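Local structure of surface layer protein (Geobacillus stearothermophilus, 4UJ7) at residues 33-38 / 75-80; 196-201 / 210-215. The protein probably builds the self-assembling surface layer that coats the bacterial cell, this piece being its domains 5 and 6, which bind calcium ions. One frame throughout, in Å; residues are numbered along the deposited sequence. Where two conformers were deposited one is given.

Contact 1: residues 33-38 / 75-80; sequences ATFKVT and YTVTVN
The ring of Phe35 reaches Val77 because CG stands between the backbone N and the carbonyl carbon (chi1 65°), which brings the ring alongside Val77; Val77 answers with CG1 anti to its own backbone N (chi1 175°) and CG2 anti to the carbonyl carbon. The two belong to antiparallel strands at the middle of a four-stranded sheet in a Big-like, immunoglobulin-type beta sandwich. Val77 CB sits over one face of the Phe35 ring, 3.9 Å from the centroid in a CH-pi contact, displaced toward the rim, with Val77 CG1 3.6 Å from Phe35 CZ. At the ring's edge, near its plane, comes Val79 CG2, 4.0 Å from Phe35 CE2. Val77 CG2, which also borders the ring at CE1, meets Val37 CG2 at 3.9 Å, so Val77 touches both. Branched and aromatic residues suit this inner face, where Ile91 and Ile89 of the second sheet close over them and Val25 packs against the methyl of Ala33. An alanine in place of Phe35 would probably open a gap beside Val77 and Val79 and leave Ile91 poorly packed.

The opposite face carries Thr34, Lys36, Thr76 and Thr78, the threonines being beta-branched, which suits a strand, and polar, which suits a partly exposed face. Thr34 and Thr78 lie side by side, the methyl CG2 of Thr34 3.7 Å from Thr78 OG1. Lys36 is extended beyond CG and leads away from the strand pair, its NZ bonded to the carbonyl oxygen of Asp119, a calcium ligand of the next domain. Six backbone bonds hold the register. Phe35 and Val77 exchange two of them, and the Val37 N bond to Tyr75 O, 2.8 Å long, is almost straight at 179°.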
loop_
_atom_site.group_PDB
_atom_site.type_symbol
_atom_site.label_atom_id
_atom_site.label_comp_id
_atom_site.label_asym_id
_atom_site.label_seq_id
_atom_site.Cartn_x
_atom_site.Cartn_y
_atom_site.Cartn_z
ATOM N N ALA A 33 7.531 0.471 -6.219
ATOM C CA ALA A 33 6.260 -0.241 -6.061
ATOM C C ALA A 33 6.239 -0.933 -4.699
ATOM O O ALA A 33 7.291 -1.217 -4.119
ATOM C CB ALA A 33 6.079 -1.242 -7.197
ATOM N N THR A 34 5.051 -1.179 -4.160
ATOM C CA THR A 34 4.954 -1.858 -2.864
ATOM C C THR A 34 4.108 -3.115 -2.958
ATOM O O THR A 34 3.273 -3.261 -3.871
ATOM C CB THR A 34 4.392 -0.961 -1.735
ATOM O OG1 THR A 34 2.991 -0.720 -1.941
ATOM C CG2 THR A 34 5.114 0.394 -1.689
ATOM N N PHE A 35 4.333 -4.026 -2.016
ATOM C CA PHE A 35 3.435 -5.157 -1.805
ATOM C C PHE A 35 3.431 -5.549 -0.339
ATOM O O PHE A 35 4.283 -5.095 0.429
ATOM C CB PHE A 35 3.760 -6.343 -2.739
ATOM C CG PHE A 35 5.105 -6.993 -2.496
ATOM C CD1 PHE A 35 5.237 -8.035 -1.584
ATOM C CD2 PHE A 35 6.226 -6.602 -3.222
ATOM C CE1 PHE A 35 6.460 -8.660 -1.378
ATOM C CE2 PHE A 35 7.467 -7.222 -3.014
ATOM C CZ PHE A 35 7.580 -8.252 -2.089
ATOM N N LYS A 36 2.475 -6.380 0.055
ATOM C CA LYS A 36 2.293 -6.740 1.447
ATOM C C LYS A 36 2.633 -8.169 1.749
ATOM O O LYS A 36 2.335 -9.065 0.960
ATOM C CB LYS A 36 0.868 -6.454 1.894
ATOM C CG LYS A 36 0.627 -4.965 2.085
ATOM C CD LYS A 36 -0.824 -4.699 2.409
ATOM C CE LYS A 36 -1.009 -3.227 2.730
ATOM N NZ LYS A 36 -2.462 -2.935 2.781
ATOM N N VAL A 37 3.265 -8.347 2.896
ATOM C CA VAL A 37 3.598 -9.661 3.432
ATOM C C VAL A 37 2.746 -9.883 4.671
ATOM O O VAL A 37 2.595 -8.978 5.498
ATOM C CB VAL A 37 5.099 -9.707 3.822
ATOM C CG1 VAL A 37 5.388 -10.835 4.812
ATOM C CG2 VAL A 37 5.939 -9.811 2.568
ATOM N N THR A 38 2.205 -11.093 4.804
ATOM C CA THR A 38 1.529 -11.501 6.045
ATOM C C THR A 38 2.018 -12.883 6.469
ATOM O O THR A 38 1.880 -13.850 5.733
ATOM C CB THR A 38 -0.011 -11.527 5.940
ATOM O OG1 THR A 38 -0.502 -10.302 5.382
ATOM C CG2 THR A 38 -0.631 -11.695 7.328
ATOM N N TYR A 75 3.813 -6.812 7.057
ATOM C CA TYR A 75 4.818 -5.827 6.639
ATOM C C TYR A 75 4.560 -5.367 5.215
ATOM O O TYR A 75 4.003 -6.110 4.385
ATOM C CB TYR A 75 6.216 -6.451 6.649
ATOM C CG TYR A 75 6.669 -6.940 8.003
ATOM C CD1 TYR A 75 7.262 -6.068 8.927
ATOM C CD2 TYR A 75 6.522 -8.300 8.360
ATOM C CE1 TYR A 75 7.664 -6.523 10.178
ATOM C CE2 TYR A 75 6.915 -8.756 9.622
ATOM C CZ TYR A 75 7.510 -7.866 10.511
ATOM O OH TYR A 75 7.908 -8.317 11.737
ATOM N N THR A 76 4.995 -4.148 4.908
ATOM C CA THR A 76 5.008 -3.644 3.549
ATOM C C THR A 76 6.420 -3.670 3.000
ATOM O O THR A 76 7.345 -3.166 3.661
ATOM C CB THR A 76 4.449 -2.218 3.486
ATOM O OG1 THR A 76 3.063 -2.268 3.835
ATOM C CG2 THR A 76 4.570 -1.657 2.080
ATOM N N VAL A 77 6.591 -4.280 1.844
ATOM C CA VAL A 77 7.892 -4.336 1.153
ATOM C C VAL A 77 7.879 -3.300 0.038
ATOM O O VAL A 77 6.918 -3.207 -0.743
ATOM C CB VAL A 77 8.167 -5.746 0.577
ATOM C CG1 VAL A 77 9.451 -5.756 -0.243
ATOM C CG2 VAL A 77 8.201 -6.790 1.682
ATOM N N THR A 78 8.946 -2.503 -0.045
ATOM C CA THR A 78 9.102 -1.498 -1.111
ATOM C C THR A 78 10.228 -1.889 -2.043
ATOM O O THR A 78 11.329 -2.198 -1.587
ATOM C CB THR A 78 9.390 -0.105 -0.513
ATOM O OG1 THR A 78 8.250 0.295 0.245
ATOM C CG2 THR A 78 9.658 0.927 -1.618
ATOM N N VAL A 79 9.956 -1.888 -3.348
ATOM C CA VAL A 79 10.948 -2.206 -4.369
ATOM C C VAL A 79 11.234 -0.964 -5.217
ATOM O O VAL A 79 10.320 -0.327 -5.738
ATOM C CB VAL A 79 10.486 -3.396 -5.272
ATOM C CG1 VAL A 79 11.495 -3.680 -6.387
ATOM C CG2 VAL A 79 10.179 -4.645 -4.440
ATOM N N ASN A 80 12.520 -0.612 -5.340
ATOM C CA ASN A 80 12.961 0.539 -6.121
ATOM C C ASN A 80 13.591 0.079 -7.424
ATOM O O ASN A 80 14.564 -0.686 -7.409
ATOM C CB ASN A 80 13.975 1.349 -5.297
ATOM C CG ASN A 80 13.434 1.735 -3.919
ATOM O OD1 ASN A 80 12.517 2.552 -3.815
ATOM N ND2 ASN A 80 14.005 1.153 -2.854
#

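Contact 2: residues 196-201 / 210-215; sequences KETLTV and TVDVEV. With CA (calcium ion), chain D.
Lys196 opens the segment by folding across Glu214: a bend at chi2 brings its CE to 3.8 Å from Glu214 OE1, and a second bend at chi4 turns NZ, although the ammonium itself stays apart from the carboxylate, whose salt bridge goes to Lys122. Lys196 NZ is instead linked to Asp212 through a water, 2.7 Å from NZ and 3.1 Å from Asp212 OD2. A long flexible chain suits this exposed face, since it can cover the neighbouring strand with methylenes and still place its charge in solvent.

Glu197 points to the other face. With CG anti to the backbone N (chi1 -176°) and a bend at chi2, its carboxylate leads away from the hairpin and grips a calcium ion with both oxygens, OE1 at 2.6 Å and OE2 at 2.5 Å. Glu162, Asp165, Asn167 and the carbonyl oxygen of Val169 complete the protein ligands, and a water is also bound. Meanwhile its backbone N and O both bond to Val213, fixing the strand from which the carboxylate reaches out.

Thr198 returns to the polar face and gives its hydroxyl proton to Asp212: OG1 lies 2.8 Å from OD1, meeting it from above the carboxylate plane. The same carboxylate thus receives Thr198 through one oxygen and the lysine-bound water through the other.

Leu199 goes inward again, its CD1 3.8 Å from Val213 CG1, the two side chains crossing at about a right angle, with Leu138 and Ile159 adding to the apolar layer. Thr200, side by side with Thr210, brings OG1 to 3.8 Å from Thr210 CG2 and continues the polar face. This is an antiparallel beta hairpin of a Big-like sandwich domain, one strand of which supplies a bidentate ligand to a calcium site.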
loop_
_atom_site.group_PDB
_atom_site.type_symbol
_atom_site.label_atom_id
_atom_site.label_comp_id
_atom_site.label_asym_id
_atom_site.label_seq_id
_atom_site.Cartn_x
_atom_site.Cartn_y
_atom_site.Cartn_z
ATOM N N LYS A 196 -19.163 3.057 5.219
ATOM C CA LYS A 196 -18.347 3.406 4.071
ATOM C C LYS A 196 -18.522 4.865 3.672
ATOM O O LYS A 196 -19.638 5.421 3.718
ATOM C CB LYS A 196 -18.742 2.527 2.865
ATOM C CG LYS A 196 -18.538 1.017 3.043
ATOM C CD LYS A 196 -17.062 0.696 3.221
ATOM C CE LYS A 196 -16.778 -0.793 3.392
ATOM N NZ LYS A 196 -16.711 -1.492 2.083
ATOM N N GLU A 197 -17.420 5.481 3.240
ATOM C CA GLU A 197 -17.451 6.809 2.643
ATOM C C GLU A 197 -16.724 6.779 1.305
ATOM O O GLU A 197 -15.558 6.388 1.244
ATOM C CB GLU A 197 -16.817 7.835 3.598
ATOM C CG GLU A 197 -16.881 9.290 3.121
ATOM C CD GLU A 197 -18.231 9.955 3.292
ATOM O OE1 GLU A 197 -19.250 9.267 3.529
ATOM O OE2 GLU A 197 -18.270 11.202 3.212
ATOM N N THR A 198 -17.412 7.171 0.238
ATOM C CA THR A 198 -16.851 7.158 -1.109
ATOM C C THR A 198 -15.958 8.374 -1.354
ATOM O O THR A 198 -16.407 9.521 -1.232
ATOM C CB THR A 198 -17.979 7.087 -2.170
ATOM O OG1 THR A 198 -18.729 5.894 -1.945
ATOM C CG2 THR A 198 -17.401 7.037 -3.583
ATOM N N LEU A 199 -14.694 8.130 -1.700
ATOM C CA LEU A 199 -13.805 9.202 -2.141
ATOM C C LEU A 199 -13.644 9.197 -3.640
ATOM O O LEU A 199 -13.446 8.154 -4.242
ATOM C CB LEU A 199 -12.429 9.078 -1.480
ATOM C CG LEU A 199 -12.433 8.967 0.042
ATOM C CD1 LEU A 199 -11.008 8.845 0.582
ATOM C CD2 LEU A 199 -13.143 10.165 0.673
ATOM N N THR A 200 -13.702 10.383 -4.235
ATOM C CA THR A 200 -13.566 10.539 -5.687
ATOM C C THR A 200 -12.197 11.096 -6.022
ATOM O O THR A 200 -11.762 12.096 -5.434
ATOM C CB THR A 200 -14.696 11.429 -6.258
ATOM O OG1 THR A 200 -15.953 10.842 -5.903
ATOM C CG2 THR A 200 -14.612 11.530 -7.780
ATOM N N VAL A 201 -11.519 10.449 -6.973
ATOM C CA VAL A 201 -10.178 10.845 -7.366
ATOM C C VAL A 201 -10.228 11.513 -8.743
ATOM O O VAL A 201 -10.683 10.899 -9.712
ATOM C CB VAL A 201 -9.263 9.599 -7.459
ATOM C CG1 VAL A 201 -7.845 9.998 -7.812
ATOM C CG2 VAL A 201 -9.290 8.801 -6.160
ATOM N N THR A 210 -13.028 5.937 -7.986
ATOM C CA THR A 210 -13.427 6.108 -6.590
ATOM C C THR A 210 -12.824 5.033 -5.707
ATOM O O THR A 210 -12.445 3.962 -6.185
ATOM C CB THR A 210 -14.962 6.113 -6.400
ATOM O OG1 THR A 210 -15.508 4.838 -6.776
ATOM C CG2 THR A 210 -15.609 7.238 -7.201
ATOM N N VAL A 211 -12.725 5.323 -4.412
ATOM C CA VAL A 211 -12.324 4.330 -3.421
ATOM C C VAL A 211 -13.156 4.556 -2.162
ATOM O O VAL A 211 -13.371 5.695 -1.743
ATOM C CB VAL A 211 -10.795 4.376 -3.129
ATOM C CG1 VAL A 211 -10.364 5.729 -2.563
ATOM C CG2 VAL A 211 -10.363 3.220 -2.227
ATOM N N ASP A 212 -13.647 3.469 -1.577
ATOM C CA ASP A 212 -14.426 3.555 -0.355
ATOM C C ASP A 212 -13.514 3.351 0.838
ATOM O O ASP A 212 -12.834 2.329 0.939
ATOM C CB ASP A 212 -15.538 2.503 -0.348
ATOM C CG ASP A 212 -16.739 2.905 -1.189
ATOM O OD1 ASP A 212 -16.720 3.966 -1.848
ATOM O OD2 ASP A 212 -17.725 2.141 -1.184
ATOM N N VAL A 213 -13.455 4.338 1.726
ATOM C CA VAL A 213 -12.842 4.141 3.033
ATOM C C VAL A 213 -13.912 3.755 4.047
ATOM O O VAL A 213 -15.097 3.961 3.802
ATOM C CB VAL A 213 -12.027 5.367 3.503
ATOM C CG1 VAL A 213 -10.890 5.627 2.519
ATOM C CG2 VAL A 213 -12.911 6.615 3.667
ATOM N N GLU A 214 -13.504 3.149 5.158
ATOM C CA GLU A 214 -14.466 2.683 6.155
ATOM C C GLU A 214 -14.135 3.235 7.531
ATOM O O GLU A 214 -13.000 3.103 8.003
ATOM C CB GLU A 214 -14.487 1.146 6.209
ATOM C CG GLU A 214 -15.627 0.574 7.053
ATOM C CD GLU A 214 -15.591 -0.942 7.182
ATOM O OE1 GLU A 214 -14.729 -1.592 6.549
ATOM O OE2 GLU A 214 -16.433 -1.492 7.936
ATOM N N VAL A 215 -15.126 3.845 8.173
ATOM C CA VAL A 215 -15.006 4.192 9.579
ATOM C C VAL A 215 -15.598 3.043 10.391
ATOM O O VAL A 215 -16.718 2.594 10.122
ATOM C CB VAL A 215 -15.671 5.555 9.903
ATOM C CG1 VAL A 215 -15.768 5.781 11.402
ATOM C CG2 VAL A 215 -14.849 6.670 9.278
HETATM CA CA CA D . -20.397 11.376 4.527
HETATM O O HOH W 1 -17.160 -0.850 -0.508
HETATM O O HOH W 2 -14.232 -0.740 0.577
HETATM O O HOH W 3 -19.382 13.567 4.606
#

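In the fold
The two contacts come in series along the chain, contact 1 closing before contact 2 opens, and lie in the two successive Big-like domains. Their centres are 23 Å apart and their nearest atoms about 11 Å, with no touch between them. Contact 1 pairs strands 32-41 and 74-81, the inner strands of an antiparallel sheet; contact 2 pairs 195-203 and 206-216, a hairpin forming the inner strands of a mixed sheet that ends in 122-124 and 158-160. No sheet is shared. Residues of one calcium site come close to both: Asp119 accepts a bond from Lys36 across the domain boundary, and Lys122 pairs with Glu214 within the second domain, so this site lies next to the boundary between the domains.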